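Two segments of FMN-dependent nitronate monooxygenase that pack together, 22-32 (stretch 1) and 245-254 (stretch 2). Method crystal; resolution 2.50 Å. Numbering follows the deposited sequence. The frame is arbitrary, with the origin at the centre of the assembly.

Stretch 1 (22-32) GVQGSALAIAV
Stretch 2 245-254: PECNTSAIHR

Stretches 22-32 and 245-254 bury 431 Å² between them, and Val-23 and Glu-246 account for the largest shares. Each stretch runs from loop into helix: Gly-25 occupies the N-cap position before the helix beginning at Ser-26, and Ser-250 caps the one beginning at Ala-251. The register is antiparallel, with CA-CA separations of 4.6 Å for Val-23 and Thr-249, 5.1 Å for Gln-24 and Cys-247, and 4.9 Å for Leu-28 and Glu-246.

Val-23 (phi/psi -117/1) anchors the loop-loop end. Its carbonyl O accepts a hydrogen bond from Asn-248 N at 2.7 Å with an N-H...O angle of 141°. The side chain, in the m rotamer, leaves sideways, bringing CG1 to 4.3 Å from His-253 CD2, an oblique approach to the ring. Val-23 CB lies 4.5 Å from CB of Thr-249, whose side chain is modelled only to that atom. Asn-248 (-94/21, chi1 -42°) sends its CB sideways, and the end comes nearer, with OD1 3.2 Å from Gln-24 CA. Gln-24 is extended (-165/142); its CB leaves sideways and the end of the side chain leads away, and NE2 donates to Gly-25 O at 3.0 Å.

At the helical end, Glu-246 (-76/-21; chi1 m, chi2 p) points its CB toward the helix, while the end of the chain leads away; CB and CG make the closest contacts. CB sits 3.7 Å from Leu-28 CA, while CG lies 3.6 Å from Ala-27 O and 4.1 Å from Ala-31 CB; the two alanines, one helical turn apart, both point CB toward the second stretch. Leu-28 (t, p) places CD1 3.9 Å from Glu-246 CB and CD2 3.8 Å from Cys-247 SG, an apolar contact.

Within the second stretch, Ser-250 OG (chi1 p) accepts from His-253 N at 3.3 Å, capping the helix on which His-253 points CB toward the first stretch.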

# COMPACT_ATOMS: atom_id res chain seq x y z
N GLY A 22 21.29 4.81 11.28
CA GLY A 22 21.76 6.14 10.94
C GLY A 22 21.04 7.24 11.68
O GLY A 22 21.48 8.39 11.65
N VAL A 23 19.93 6.92 12.31
CA VAL A 23 19.17 7.91 13.05
C VAL A 23 19.11 7.57 14.52
O VAL A 23 18.47 8.27 15.28
CB VAL A 23 17.72 8.03 12.51
CG1 VAL A 23 17.72 8.64 11.12
CG2 VAL A 23 16.99 6.68 12.52
N GLN A 24 19.74 6.48 14.92
CA GLN A 24 19.38 5.89 16.19
C GLN A 24 20.41 4.87 16.72
O GLN A 24 20.97 4.10 15.95
CB GLN A 24 18.00 5.28 16.02
CG GLN A 24 17.52 4.48 17.19
CD GLN A 24 17.68 2.99 16.99
OE1 GLN A 24 17.26 2.43 15.97
NE2 GLN A 24 18.21 2.34 18.01
N GLY A 25 20.62 4.88 18.04
CA GLY A 25 21.46 3.89 18.72
C GLY A 25 20.97 3.49 20.12
O GLY A 25 19.79 3.32 20.35
N SER A 26 21.90 3.30 21.04
CA SER A 26 21.60 2.77 22.36
C SER A 26 20.53 3.54 23.13
O SER A 26 19.73 2.93 23.87
CB SER A 26 22.87 2.71 23.21
OG SER A 26 23.65 3.90 23.09
N ALA A 27 20.54 4.87 23.04
CA ALA A 27 19.66 5.66 23.92
C ALA A 27 18.16 5.43 23.64
O ALA A 27 17.33 5.39 24.57
CB ALA A 27 20.01 7.14 23.87
N LEU A 28 17.82 5.17 22.37
CA LEU A 28 16.43 4.87 22.00
C LEU A 28 16.10 3.41 22.33
O LEU A 28 15.04 3.11 22.91
CB LEU A 28 16.18 5.17 20.52
CG LEU A 28 14.76 4.88 20.03
CD1 LEU A 28 13.78 5.80 20.72
CD2 LEU A 28 14.64 4.97 18.52
N ALA A 29 17.01 2.50 21.99
CA ALA A 29 16.85 1.11 22.39
C ALA A 29 16.67 0.96 23.92
O ALA A 29 15.72 0.33 24.37
CB ALA A 29 18.02 0.27 21.90
N ILE A 30 17.52 1.61 24.70
CA ILE A 30 17.40 1.58 26.16
C ILE A 30 16.01 2.05 26.60
O ILE A 30 15.36 1.41 27.42
CB ILE A 30 18.45 2.52 26.82
CG1 ILE A 30 19.87 1.94 26.69
CG2 ILE A 30 18.12 2.76 28.29
CD1 ILE A 30 20.96 2.98 26.82
N ALA A 31 15.59 3.19 26.08
CA ALA A 31 14.37 3.83 26.58
C ALA A 31 13.15 2.96 26.30
O ALA A 31 12.26 2.84 27.15
CB ALA A 31 14.19 5.22 25.95
N VAL A 32 13.11 2.31 25.13
CA VAL A 32 11.97 1.49 24.75
C VAL A 32 11.94 0.16 25.51
O VAL A 32 10.85 -0.31 25.91
CB VAL A 32 11.91 1.22 23.22
CG1 VAL A 32 10.73 0.31 22.89
CG2 VAL A 32 11.79 2.52 22.44
N PRO A 245 13.49 12.69 21.47
CA PRO A 245 14.84 13.19 21.83
C PRO A 245 15.91 12.10 21.88
O PRO A 245 17.09 12.42 21.81
CB PRO A 245 14.64 13.82 23.22
CG PRO A 245 13.36 13.26 23.74
CD PRO A 245 12.52 12.87 22.55
N GLU A 246 15.51 10.84 22.02
CA GLU A 246 16.49 9.74 22.06
C GLU A 246 17.03 9.43 20.67
O GLU A 246 18.12 8.90 20.52
CB GLU A 246 15.88 8.49 22.69
CG GLU A 246 15.65 8.59 24.20
CD GLU A 246 14.37 9.32 24.58
OE1 GLU A 246 13.57 9.67 23.68
OE2 GLU A 246 14.16 9.55 25.80
N CYS A 247 16.28 9.83 19.65
CA CYS A 247 16.68 9.67 18.26
C CYS A 247 17.72 10.71 17.82
O CYS A 247 17.61 11.88 18.15
CB CYS A 247 15.47 9.82 17.37
SG CYS A 247 14.90 8.30 16.67
N ASN A 248 18.67 10.27 17.01
CA ASN A 248 19.73 11.15 16.51
C ASN A 248 19.35 11.71 15.14
O ASN A 248 20.20 12.17 14.41
CB ASN A 248 21.06 10.38 16.40
CG ASN A 248 21.32 9.46 17.61
OD1 ASN A 248 21.17 8.24 17.51
ND2 ASN A 248 21.70 10.06 18.74
N THR A 249 18.06 11.70 14.82
CA THR A 249 17.56 12.20 13.55
C THR A 249 18.02 13.65 13.36
O THR A 249 17.90 14.49 14.25
CB THR A 249 15.99 12.07 13.46
N SER A 250 18.62 13.92 12.20
CA SER A 250 19.18 15.22 11.90
C SER A 250 18.13 16.33 11.83
O SER A 250 16.94 16.09 11.55
CB SER A 250 19.96 15.17 10.59
OG SER A 250 19.13 14.82 9.49
N ALA A 251 18.59 17.55 12.07
CA ALA A 251 17.72 18.73 12.07
C ALA A 251 16.98 18.85 10.76
O ALA A 251 15.80 19.18 10.74
CB ALA A 251 18.56 19.98 12.31
N ILE A 252 17.66 18.57 9.67
CA ILE A 252 17.10 18.73 8.35
C ILE A 252 16.09 17.61 8.05
O ILE A 252 15.01 17.88 7.54
CB ILE A 252 18.22 18.82 7.29
CG1 ILE A 252 17.81 19.77 6.18
CG2 ILE A 252 18.60 17.45 6.74
CD1 ILE A 252 18.92 20.05 5.20
N HIS A 253 16.41 16.39 8.49
CA HIS A 253 15.46 15.27 8.47
C HIS A 253 14.25 15.53 9.39
O HIS A 253 13.12 15.39 8.97
CB HIS A 253 16.18 13.98 8.88
CG HIS A 253 15.47 12.72 8.47
ND1 HIS A 253 14.15 12.69 8.07
CD2 HIS A 253 15.89 11.43 8.47
CE1 HIS A 253 13.80 11.44 7.81
NE2 HIS A 253 14.83 10.66 8.07
N ARG A 254 14.50 16.00 10.61
CA ARG A 254 13.41 16.44 11.50
C ARG A 254 12.46 17.49 10.88
O ARG A 254 11.24 17.48 11.11
CB ARG A 254 13.99 17.00 12.80
CG ARG A 254 14.57 15.94 13.72
CD ARG A 254 15.23 16.56 14.95
NE ARG A 254 15.52 15.55 15.97
CZ ARG A 254 14.65 15.09 16.86
NH1 ARG A 254 13.40 15.57 16.91
NH2 ARG A 254 15.01 14.14 17.71